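Local coordinates for DTDP-4-dehydrorhamnose reductase, rfbD ortholog (Clostridium acetobutylicum, PDB 1VL0), which probably catalyses the reduction of dTDP-6-deoxy-L-lyxo-4-hexulose to dTDP-L-rhamnose, using a bound nicotinamide dinucleotide as hydride donor, at residues 70-74 and 85-90; 79-83 and 135-140; 91-95 and 147-151. All blocks are in the same frame, centred on the assembly; numbering follows the deposited sequence.

Contact 1. Residues 70-74 and 85-90. With NAI (1,4-dihydronicotinamide adenine dinucleotide), chain D.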
loop_
_atom_site.group_PDB
_atom_site.type_symbol
_atom_site.label_atom_id
_atom_site.label_comp_id
_atom_site.label_asym_id
_atom_site.label_seq_id
_atom_site.Cartn_x
_atom_site.Cartn_y
_atom_site.Cartn_z
ATOM N N CYS A 70 18.234 -13.068 -0.129
ATOM C CA CYS A 70 18.959 -13.113 -1.402
ATOM C C CYS A 70 18.483 -14.251 -2.284
ATOM O O CYS A 70 19.001 -14.442 -3.370
ATOM C CB CYS A 70 20.462 -13.262 -1.153
ATOM S SG CYS A 70 21.122 -11.954 -0.094
ATOM N N ALA A 71 17.508 -15.014 -1.809
ATOM C CA ALA A 71 16.986 -16.156 -2.566
ATOM C C ALA A 71 16.050 -15.638 -3.647
ATOM O O ALA A 71 15.260 -14.753 -3.387
ATOM C CB ALA A 71 16.215 -17.061 -1.650
ATOM N N ALA A 72 16.120 -16.213 -4.839
ATOM C CA ALA A 72 15.198 -15.877 -5.899
ATOM C C ALA A 72 15.262 -16.932 -6.981
ATOM O O ALA A 72 16.188 -17.681 -7.004
ATOM C CB ALA A 72 15.549 -14.519 -6.483
ATOM N N HIS A 73 14.241 -16.944 -7.850
ATOM C CA HIS A 73 14.178 -17.688 -9.105
ATOM C C HIS A 73 14.525 -16.643 -10.161
ATOM O O HIS A 73 13.677 -15.840 -10.575
ATOM C CB HIS A 73 12.755 -18.236 -9.321
ATOM C CG HIS A 73 12.612 -19.166 -10.497
ATOM N ND1 HIS A 73 13.523 -19.228 -11.528
ATOM C CD2 HIS A 73 11.632 -20.050 -10.809
ATOM C CE1 HIS A 73 13.128 -20.134 -12.406
ATOM N NE2 HIS A 73 11.984 -20.647 -11.991
ATOM N N THR A 74 15.803 -16.624 -10.537
ATOM C CA THR A 74 16.369 -15.601 -11.409
ATOM C C THR A 74 16.500 -16.016 -12.854
ATOM O O THR A 74 16.816 -15.172 -13.673
ATOM C CB THR A 74 17.747 -15.124 -10.893
ATOM O OG1 THR A 74 18.623 -16.229 -10.598
ATOM C CG2 THR A 74 17.589 -14.430 -9.572
ATOM N N LEU A 85 6.038 -21.660 -9.653
ATOM C CA LEU A 85 7.286 -21.714 -8.937
ATOM C C LEU A 85 7.906 -20.336 -8.759
ATOM O O LEU A 85 8.448 -20.040 -7.701
ATOM C CB LEU A 85 8.263 -22.675 -9.649
ATOM C CG LEU A 85 9.589 -22.905 -8.906
ATOM C CD1 LEU A 85 9.351 -23.499 -7.523
ATOM C CD2 LEU A 85 10.521 -23.808 -9.709
ATOM N N ALA A 86 7.855 -19.493 -9.785
ATOM C CA ALA A 86 8.328 -18.116 -9.636
ATOM C C ALA A 86 7.563 -17.368 -8.536
ATOM O O ALA A 86 8.147 -16.627 -7.769
ATOM C CB ALA A 86 8.191 -17.382 -10.959
ATOM N N TYR A 87 6.249 -17.548 -8.478
ATOM C CA TYR A 87 5.424 -16.900 -7.462
ATOM C C TYR A 87 5.821 -17.410 -6.081
ATOM O O TYR A 87 6.037 -16.620 -5.172
ATOM C CB TYR A 87 3.911 -17.111 -7.723
ATOM C CG TYR A 87 3.286 -15.955 -8.453
ATOM C CD1 TYR A 87 3.279 -14.671 -7.881
ATOM C CD2 TYR A 87 2.701 -16.114 -9.680
ATOM C CE1 TYR A 87 2.707 -13.594 -8.507
ATOM C CE2 TYR A 87 2.129 -15.030 -10.316
ATOM C CZ TYR A 87 2.149 -13.771 -9.736
ATOM O OH TYR A 87 1.590 -12.690 -10.389
ATOM N N LYS A 88 6.034 -18.726 -5.963
ATOM C CA LYS A 88 6.387 -19.304 -4.678
ATOM C C LYS A 88 7.696 -18.746 -4.157
ATOM O O LYS A 88 7.786 -18.373 -2.987
ATOM C CB LYS A 88 6.506 -20.834 -4.750
ATOM C CG LYS A 88 5.209 -21.557 -4.929
ATOM C CD LYS A 88 5.469 -23.087 -4.875
ATOM C CE LYS A 88 4.182 -23.858 -5.168
ATOM N NZ LYS A 88 4.315 -25.336 -5.120
ATOM N N ILE A 89 8.713 -18.700 -5.025
ATOM C CA ILE A 89 10.023 -18.264 -4.594
ATOM C C ILE A 89 10.120 -16.746 -4.546
ATOM O O ILE A 89 10.696 -16.193 -3.635
ATOM C CB ILE A 89 11.132 -18.847 -5.511
ATOM C CG1 ILE A 89 11.087 -20.392 -5.479
ATOM C CG2 ILE A 89 12.539 -18.367 -5.026
ATOM C CD1 ILE A 89 12.184 -21.096 -6.340
ATOM N N ASN A 90 9.612 -16.078 -5.574
ATOM C CA ASN A 90 9.824 -14.637 -5.716
ATOM C C ASN A 90 8.826 -13.776 -4.936
ATOM O O ASN A 90 9.139 -12.624 -4.655
ATOM C CB ASN A 90 9.828 -14.226 -7.196
ATOM C CG ASN A 90 11.057 -14.709 -7.925
ATOM O OD1 ASN A 90 12.058 -15.051 -7.310
ATOM N ND2 ASN A 90 10.991 -14.748 -9.252
HETATM P PA NAI D . 21.822 -16.305 -7.191
HETATM O O1A NAI D . 21.001 -16.949 -8.273
HETATM O O2A NAI D . 23.303 -16.270 -7.480
HETATM O O5B NAI D . 21.422 -17.032 -5.817
HETATM C C5B NAI D . 20.046 -17.123 -5.501
HETATM C C4B NAI D . 19.803 -18.186 -4.437
HETATM O O4B NAI D . 18.417 -18.522 -4.406
HETATM C C3B NAI D . 20.505 -19.523 -4.666
HETATM O O3B NAI D . 21.491 -19.741 -3.675
HETATM C C2B NAI D . 19.345 -20.526 -4.574
HETATM O O2B NAI D . 19.698 -21.827 -4.122
HETATM C C1B NAI D . 18.396 -19.731 -3.672
HETATM N N9A NAI D . 17.042 -20.265 -3.431
HETATM C C8A NAI D . 16.192 -20.727 -4.397
HETATM N N7A NAI D . 15.065 -21.160 -3.796
HETATM C C5A NAI D . 15.168 -21.011 -2.456
HETATM C C6A NAI D . 14.291 -21.308 -1.411
HETATM N N6A NAI D . 13.110 -21.860 -1.644
HETATM N N1A NAI D . 14.670 -21.036 -0.116
HETATM C C2A NAI D . 15.919 -20.457 0.137
HETATM N N3A NAI D . 16.796 -20.192 -0.884
HETATM C C4A NAI D . 16.427 -20.447 -2.188
HETATM O O3 NAI D . 21.220 -14.843 -6.919
HETATM P PN NAI D . 21.981 -13.423 -7.078
HETATM O O1N NAI D . 22.719 -13.082 -5.847
HETATM O O2N NAI D . 22.524 -13.342 -8.453
HETATM O O5D NAI D . 20.687 -12.463 -6.924
HETATM C C5D NAI D . 20.443 -11.844 -5.668
HETATM C C4D NAI D . 19.205 -10.992 -5.764
HETATM O O4D NAI D . 19.339 -9.980 -6.785
HETATM C C3D NAI D . 17.956 -11.808 -6.089
HETATM O O3D NAI D . 17.008 -11.404 -5.141
HETATM C C2D NAI D . 17.562 -11.404 -7.510
HETATM O O2D NAI D . 16.176 -11.409 -7.837
HETATM C C1D NAI D . 18.140 -9.985 -7.562
HETATM N N1N NAI D . 18.492 -9.541 -8.909
HETATM C C2N NAI D . 19.593 -10.093 -9.525
HETATM C C3N NAI D . 19.928 -9.637 -10.799
HETATM C C7N NAI D . 20.877 -10.423 -11.653
HETATM O O7N NAI D . 21.414 -9.780 -12.778
HETATM N N7N NAI D . 21.191 -11.686 -11.338
HETATM C C4N NAI D . 19.156 -8.641 -11.413
HETATM C C5N NAI D . 18.043 -8.093 -10.776
HETATM C C6N NAI D . 17.737 -8.577 -9.508
HETATM O O HOH W 1 12.588 -14.562 -2.836
#
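Ala72 and His73 are the residues that lay the loop 70-74 against Ile89 and Asn90 of the helix, with the dinucleotide on the loop's other flank. Just before them, Ala71 packs its CB on the adenine, 3.3 Å from N3A of NAI, while a water that donates to both Ala71 O and Ile89 O bridges loop and helix. Ala72 comes next: its N donates to the adenosine ribose O4B of NAI at 3.3 Å, and its CB lies 3.6 Å from Asn90 OD1. At His73 the helix takes hold of the backbone with two bonds from one side chain. His73 N gives to Asn90 OD1 at 2.9 Å (170°), and Asn90 ND2 gives to His73 O at 3.2 Å, with that oxygen in the plane of the amide. Gripped at both ends, and with ND2 also bonded to Thr140, the Asn90 amide can hardly flip. Ile89 CG2 packs 3.6 Å from His73 N, and its CD1 reaches the adenine, 3.8 Å from N7A of NAI. With chi1 at -173°, the His73 imidazole swings along the helix and brings CD2 to 4.0 Å from Leu85 CG; its NE2 bonds to Gln82. Thr74 turns back to the cofactor through a weak OG1 bond to phosphate oxygen O1A of NAI. The loop follows parallel strand 66-69, tied to its neighbour 13-18 where Cys70 bonds to the backbone of Thr18. On the helix, Ala86 leans on Cys79 of helix 76-81 and Thr140 of helix 136-151, and Tyr87 stacks on Phe128 of the second subunit.

Contact 2. Residues 79-83 and 135-140. With NAI (1,4-dihydronicotinamide adenine dinucleotide), chain D.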
loop_
_atom_site.group_PDB
_atom_site.type_symbol
_atom_site.label_atom_id
_atom_site.label_comp_id
_atom_site.label_asym_id
_atom_site.label_seq_id
_atom_site.Cartn_x
_atom_site.Cartn_y
_atom_site.Cartn_z
ATOM N N CYS A 79 11.088 -18.508 -15.843
ATOM C CA CYS A 79 9.931 -18.020 -15.066
ATOM C C CYS A 79 8.644 -17.999 -15.892
ATOM O O CYS A 79 7.558 -18.233 -15.365
ATOM C CB CYS A 79 10.190 -16.609 -14.496
ATOM S SG CYS A 79 11.397 -16.543 -13.159
ATOM N N GLU A 80 8.764 -17.721 -17.186
ATOM C CA GLU A 80 7.591 -17.660 -18.071
ATOM C C GLU A 80 6.890 -18.991 -18.150
ATOM O O GLU A 80 5.678 -19.034 -18.205
ATOM C CB GLU A 80 7.961 -17.217 -19.488
ATOM C CG GLU A 80 8.530 -15.817 -19.613
ATOM C CD GLU A 80 7.582 -14.715 -19.133
ATOM O OE1 GLU A 80 6.331 -14.875 -19.167
ATOM O OE2 GLU A 80 8.120 -13.663 -18.732
ATOM N N GLU A 81 7.659 -20.072 -18.116
ATOM C CA GLU A 81 7.089 -21.430 -18.154
ATOM C C GLU A 81 6.905 -22.059 -16.768
ATOM O O GLU A 81 6.242 -23.072 -16.653
ATOM C CB GLU A 81 7.938 -22.353 -19.062
ATOM C CG GLU A 81 9.306 -22.745 -18.495
ATOM C CD GLU A 81 10.269 -23.410 -19.515
ATOM O OE1 GLU A 81 10.271 -24.663 -19.623
ATOM O OE2 GLU A 81 11.074 -22.686 -20.173
ATOM N N GLN A 82 7.497 -21.454 -15.736
ATOM C CA GLN A 82 7.347 -21.899 -14.348
ATOM C C GLN A 82 6.741 -20.806 -13.467
ATOM O O GLN A 82 7.296 -20.480 -12.450
ATOM C CB GLN A 82 8.706 -22.276 -13.790
ATOM C CG GLN A 82 9.502 -23.241 -14.655
ATOM C CD GLN A 82 10.795 -23.738 -13.971
ATOM O OE1 GLN A 82 11.462 -23.008 -13.237
ATOM N NE2 GLN A 82 11.132 -24.999 -14.210
ATOM N N TYR A 83 5.581 -20.284 -13.845
ATOM C CA TYR A 83 4.945 -19.149 -13.173
ATOM C C TYR A 83 4.607 -19.451 -11.709
ATOM O O TYR A 83 4.843 -18.626 -10.831
ATOM C CB TYR A 83 3.690 -18.742 -13.957
ATOM C CG TYR A 83 3.583 -17.267 -14.269
ATOM C CD1 TYR A 83 3.706 -16.308 -13.249
ATOM C CD2 TYR A 83 3.350 -16.816 -15.567
ATOM C CE1 TYR A 83 3.599 -14.945 -13.510
ATOM C CE2 TYR A 83 3.225 -15.450 -15.835
ATOM C CZ TYR A 83 3.337 -14.528 -14.796
ATOM O OH TYR A 83 3.218 -13.188 -15.082
ATOM N N SER A 135 7.194 -9.022 -17.550
ATOM C CA SER A 135 7.664 -10.394 -17.515
ATOM C C SER A 135 7.130 -11.106 -16.275
ATOM O O SER A 135 6.779 -10.441 -15.294
ATOM C CB SER A 135 9.191 -10.388 -17.515
ATOM O OG SER A 135 9.741 -9.827 -16.337
ATOM N N ALA A 136 7.094 -12.438 -16.305
ATOM C CA ALA A 136 6.806 -13.237 -15.065
ATOM C C ALA A 136 7.804 -12.978 -13.945
ATOM O O ALA A 136 7.464 -12.876 -12.770
ATOM C CB ALA A 136 6.776 -14.709 -15.378
ATOM N N TYR A 137 9.073 -12.930 -14.303
ATOM C CA TYR A 137 10.085 -12.617 -13.329
ATOM C C TYR A 137 9.776 -11.276 -12.673
ATOM O O TYR A 137 9.736 -11.163 -11.460
ATOM C CB TYR A 137 11.454 -12.583 -13.996
ATOM C CG TYR A 137 12.562 -12.158 -13.064
ATOM C CD1 TYR A 137 12.890 -12.930 -11.950
ATOM C CD2 TYR A 137 13.260 -10.988 -13.277
ATOM C CE1 TYR A 137 13.889 -12.531 -11.100
ATOM C CE2 TYR A 137 14.282 -10.569 -12.420
ATOM C CZ TYR A 137 14.589 -11.314 -11.347
ATOM O OH TYR A 137 15.607 -10.886 -10.517
ATOM N N GLY A 138 9.544 -10.241 -13.481
ATOM C CA GLY A 138 9.282 -8.929 -12.909
ATOM C C GLY A 138 8.008 -8.862 -12.066
ATOM O O GLY A 138 7.947 -8.222 -11.014
ATOM N N LYS A 139 6.970 -9.514 -12.552
ATOM C CA LYS A 139 5.667 -9.477 -11.901
ATOM C C LYS A 139 5.731 -10.162 -10.542
ATOM O O LYS A 139 5.221 -9.653 -9.567
ATOM C CB LYS A 139 4.621 -10.150 -12.803
ATOM C CG LYS A 139 3.280 -10.469 -12.114
ATOM C CD LYS A 139 2.555 -9.213 -11.532
ATOM C CE LYS A 139 1.161 -9.592 -10.979
ATOM N NZ LYS A 139 0.337 -8.389 -10.568
ATOM N N THR A 140 6.371 -11.319 -10.503
ATOM C CA THR A 140 6.525 -12.088 -9.238
ATOM C C THR A 140 7.443 -11.419 -8.228
ATOM O O THR A 140 7.181 -11.464 -7.045
ATOM C CB THR A 140 7.030 -13.520 -9.511
ATOM O OG1 THR A 140 8.334 -13.508 -10.152
ATOM C CG2 THR A 140 6.059 -14.269 -10.447
HETATM P PA NAI D . 21.822 -16.305 -7.191
HETATM O O1A NAI D . 21.001 -16.949 -8.273
HETATM O O2A NAI D . 23.303 -16.270 -7.480
HETATM O O5B NAI D . 21.422 -17.032 -5.817
HETATM C C5B NAI D . 20.046 -17.123 -5.501
HETATM C C4B NAI D . 19.803 -18.186 -4.437
HETATM O O4B NAI D . 18.417 -18.522 -4.406
HETATM C C3B NAI D . 20.505 -19.523 -4.666
HETATM O O3B NAI D . 21.491 -19.741 -3.675
HETATM C C2B NAI D . 19.345 -20.526 -4.574
HETATM O O2B NAI D . 19.698 -21.827 -4.122
HETATM C C1B NAI D . 18.396 -19.731 -3.672
HETATM N N9A NAI D . 17.042 -20.265 -3.431
HETATM C C8A NAI D . 16.192 -20.727 -4.397
HETATM N N7A NAI D . 15.065 -21.160 -3.796
HETATM C C5A NAI D . 15.168 -21.011 -2.456
HETATM C C6A NAI D . 14.291 -21.308 -1.411
HETATM N N6A NAI D . 13.110 -21.860 -1.644
HETATM N N1A NAI D . 14.670 -21.036 -0.116
HETATM C C2A NAI D . 15.919 -20.457 0.137
HETATM N N3A NAI D . 16.796 -20.192 -0.884
HETATM C C4A NAI D . 16.427 -20.447 -2.188
HETATM O O3 NAI D . 21.220 -14.843 -6.919
HETATM P PN NAI D . 21.981 -13.423 -7.078
HETATM O O1N NAI D . 22.719 -13.082 -5.847
HETATM O O2N NAI D . 22.524 -13.342 -8.453
HETATM O O5D NAI D . 20.687 -12.463 -6.924
HETATM C C5D NAI D . 20.443 -11.844 -5.668
HETATM C C4D NAI D . 19.205 -10.992 -5.764
HETATM O O4D NAI D . 19.339 -9.980 -6.785
HETATM C C3D NAI D . 17.956 -11.808 -6.089
HETATM O O3D NAI D . 17.008 -11.404 -5.141
HETATM C C2D NAI D . 17.562 -11.404 -7.510
HETATM O O2D NAI D . 16.176 -11.409 -7.837
HETATM C C1D NAI D . 18.140 -9.985 -7.562
HETATM N N1N NAI D . 18.492 -9.541 -8.909
HETATM C C2N NAI D . 19.593 -10.093 -9.525
HETATM C C3N NAI D . 19.928 -9.637 -10.799
HETATM C C7N NAI D . 20.877 -10.423 -11.653
HETATM O O7N NAI D . 21.414 -9.780 -12.778
HETATM N N7N NAI D . 21.191 -11.686 -11.338
HETATM C C4N NAI D . 19.156 -8.641 -11.413
HETATM C C5N NAI D . 18.043 -8.093 -10.776
HETATM C C6N NAI D . 17.737 -8.577 -9.508
HETATM O O HOH W 2 10.225 -13.809 -16.984
#
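The N-terminal end of the helix bearing the Tyr-x-x-x-Lys signature of short-chain dehydrogenases, Tyr137 with Lys141, is seated here on Cys79, Glu80 and Tyr83. Glu80 doubles back on itself (chi1 -63°, chi2 -60°), which carries OE2 to Ala136 N at 2.9 Å, the donor standing above the carboxylate plane. A water donates to the same OE2 and accepts from Tyr137 N, and Ser135, the N-cap, takes Gly138 N on its OG at 2.9 Å. Below this polar edge Ala136 points its methyl at Tyr83: CB sits over one ring face, 3.6 Å from the centroid, in a CH-pi contact displaced toward the CZ rim. Thr140 CG2 meets that ring at CE1, 4.0 Å away. Cys79 SG touches Tyr137 CB at 4.0 Å and lies obliquely to its ring, whose far end exchanges a 2.8 Å hydrogen bond between OH and the nicotinamide ribose O2D of NAI. The ring also meets Tyr115 edge-to-face. Three successive amides of the opening helical turn thus find acceptors in a carboxylate, a water and a serine hydroxyl; a carboxylate so close to the helix N terminus is probably stabilised as the anion by the helix dipole.

Contact 3. Residues 91-95 and 147-151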
loop_
_atom_site.group_PDB
_atom_site.type_symbol
_atom_site.label_atom_id
_atom_site.label_comp_id
_atom_site.label_asym_id
_atom_site.label_seq_id
_atom_site.Cartn_x
_atom_site.Cartn_y
_atom_site.Cartn_z
ATOM N N ALA A 91 7.646 -14.327 -4.595
ATOM C CA ALA A 91 6.615 -13.576 -3.873
ATOM C C ALA A 91 6.244 -14.157 -2.528
ATOM O O ALA A 91 6.244 -13.431 -1.547
ATOM C CB ALA A 91 5.423 -13.432 -4.687
ATOM N N ILE A 92 5.904 -15.449 -2.496
ATOM C CA ILE A 92 5.496 -16.125 -1.247
ATOM C C ILE A 92 6.662 -16.221 -0.269
ATOM O O ILE A 92 6.485 -16.122 0.933
ATOM C CB ILE A 92 4.963 -17.570 -1.527
ATOM C CG1 ILE A 92 3.712 -17.589 -2.410
ATOM C CG2 ILE A 92 4.685 -18.358 -0.221
ATOM C CD1 ILE A 92 2.674 -16.658 -2.039
ATOM N N GLY A 93 7.867 -16.459 -0.787
ATOM C CA GLY A 93 9.047 -16.480 0.075
ATOM C C GLY A 93 9.229 -15.207 0.866
ATOM O O GLY A 93 9.296 -15.229 2.079
ATOM N N PRO A 94 9.320 -14.076 0.176
ATOM C CA PRO A 94 9.354 -12.756 0.841
ATOM C C PRO A 94 8.196 -12.483 1.832
ATOM O O PRO A 94 8.438 -12.013 3.001
ATOM C CB PRO A 94 9.357 -11.788 -0.321
ATOM C CG PRO A 94 9.998 -12.567 -1.425
ATOM C CD PRO A 94 9.551 -13.978 -1.262
ATOM N N LYS A 95 6.988 -12.879 1.426
ATOM C CA LYS A 95 5.803 -12.800 2.288
ATOM C C LYS A 95 6.051 -13.546 3.570
ATOM O O LYS A 95 5.797 -13.012 4.646
ATOM C CB LYS A 95 4.570 -13.439 1.603
ATOM C CG LYS A 95 3.344 -13.675 2.532
ATOM C CD LYS A 95 2.270 -14.598 1.941
ATOM C CE LYS A 95 2.077 -15.910 2.715
ATOM N NZ LYS A 95 1.654 -15.860 4.119
ATOM N N PHE A 147 4.238 -7.566 -0.778
ATOM C CA PHE A 147 4.024 -8.354 0.473
ATOM C C PHE A 147 4.936 -7.909 1.596
ATOM O O PHE A 147 4.497 -7.786 2.724
ATOM C CB PHE A 147 4.334 -9.807 0.226
ATOM C CG PHE A 147 3.202 -10.602 -0.341
ATOM C CD1 PHE A 147 1.942 -10.585 0.250
ATOM C CD2 PHE A 147 3.430 -11.455 -1.420
ATOM C CE1 PHE A 147 0.921 -11.352 -0.250
ATOM C CE2 PHE A 147 2.417 -12.231 -1.922
ATOM C CZ PHE A 147 1.158 -12.180 -1.347
ATOM N N VAL A 148 6.221 -7.707 1.298
ATOM C CA VAL A 148 7.188 -7.310 2.316
ATOM C C VAL A 148 6.725 -6.000 3.005
ATOM O O VAL A 148 6.660 -5.919 4.207
ATOM C CB VAL A 148 8.602 -7.183 1.713
ATOM C CG1 VAL A 148 9.527 -6.503 2.653
ATOM C CG2 VAL A 148 9.153 -8.548 1.366
ATOM N N LYS A 149 6.377 -4.994 2.224
ATOM C CA LYS A 149 5.966 -3.748 2.773
ATOM C C LYS A 149 4.652 -3.867 3.551
ATOM O O LYS A 149 4.431 -3.164 4.537
ATOM C CB LYS A 149 5.778 -2.734 1.664
ATOM C CG LYS A 149 7.017 -2.432 0.900
ATOM C CD LYS A 149 6.852 -1.157 0.064
ATOM C CE LYS A 149 6.172 -1.465 -1.218
ATOM N NZ LYS A 149 6.091 -0.231 -2.045
ATOM N N ALA A 150 3.760 -4.752 3.113
ATOM C CA ALA A 150 2.443 -4.864 3.760
ATOM C C ALA A 150 2.560 -5.551 5.087
ATOM O O ALA A 150 1.827 -5.248 5.999
ATOM C CB ALA A 150 1.494 -5.659 2.893
ATOM N N LEU A 151 3.493 -6.486 5.183
ATOM C CA LEU A 151 3.584 -7.351 6.359
ATOM C C LEU A 151 4.623 -6.980 7.426
ATOM O O LEU A 151 4.664 -7.607 8.467
ATOM C CB LEU A 151 3.837 -8.764 5.885
ATOM C CG LEU A 151 2.676 -9.383 5.101
ATOM C CD1 LEU A 151 3.152 -10.600 4.380
ATOM C CD2 LEU A 151 1.473 -9.696 6.019
#
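Phe147 turns one face of its ring to the aliphatic stem of Lys95. Lys95 CB rests over that face, 4.0 Å from the ring centroid and displaced toward the CG rim, a CH-pi contact; the chain then runs on over the ring until CD stands 4.1 Å from Phe147 CE1. Next to the ring, one turn further along the same helix, Leu151 brings CD1 to 3.6 Å from Lys95 CG, the two side chains meeting at an oblique angle. Ala91 O approaches the ring obliquely, 3.4 Å from CD2, and a turn of helix away Pro94 CB meets Val148 CG2 at 3.7 Å. No hydrogen bond passes between the segments, so hydrocarbon packing joins them. The two short segments run nearly parallel, their axes 9.1 Å apart and inclined by 22°. They belong to helices 83-104 and 136-151, which pack side by side on one face of the parallel sheet of this Rossmann-type fold. Val148 is wedged beneath them against Ile108 and Gln110 of strand 107-113 and Tyr155 of strand 155-164, while Pro94 also reaches Gln110. The proline nitrogen cannot donate to the preceding turn, and helix 83-104 kinks there. Lys95 leaves its extended course at chi3 (116°) and chi4, which turns NZ away from Phe147 to Tyr213 O and Asn212 OD1 of the second subunit. Met267 of that subunit packs on Ile92 and Lys95, and its Pro153 on Leu151.

Overall arrangement
Leaving strand 66-69, the chain enters contact 1, which closes a short, mostly helical loop through helix 76-81 and back onto helix 83-104. Contact 2 starts inside that loop, at 79-83, and closes only at 135-140, so the two cross. Contact 3 opens at 91-95, once contact 1 is shut, and ends at 147-151; it too crosses contact 2, and its loop spans strand 107-113. Helix 83-104 serves contacts 1 and 3, helix 136-151 serves contacts 2 and 3. Together they bind the cofactor loop and three helices into one unit, with NAI touched by contacts 1 and 2 and the second subunit by all three.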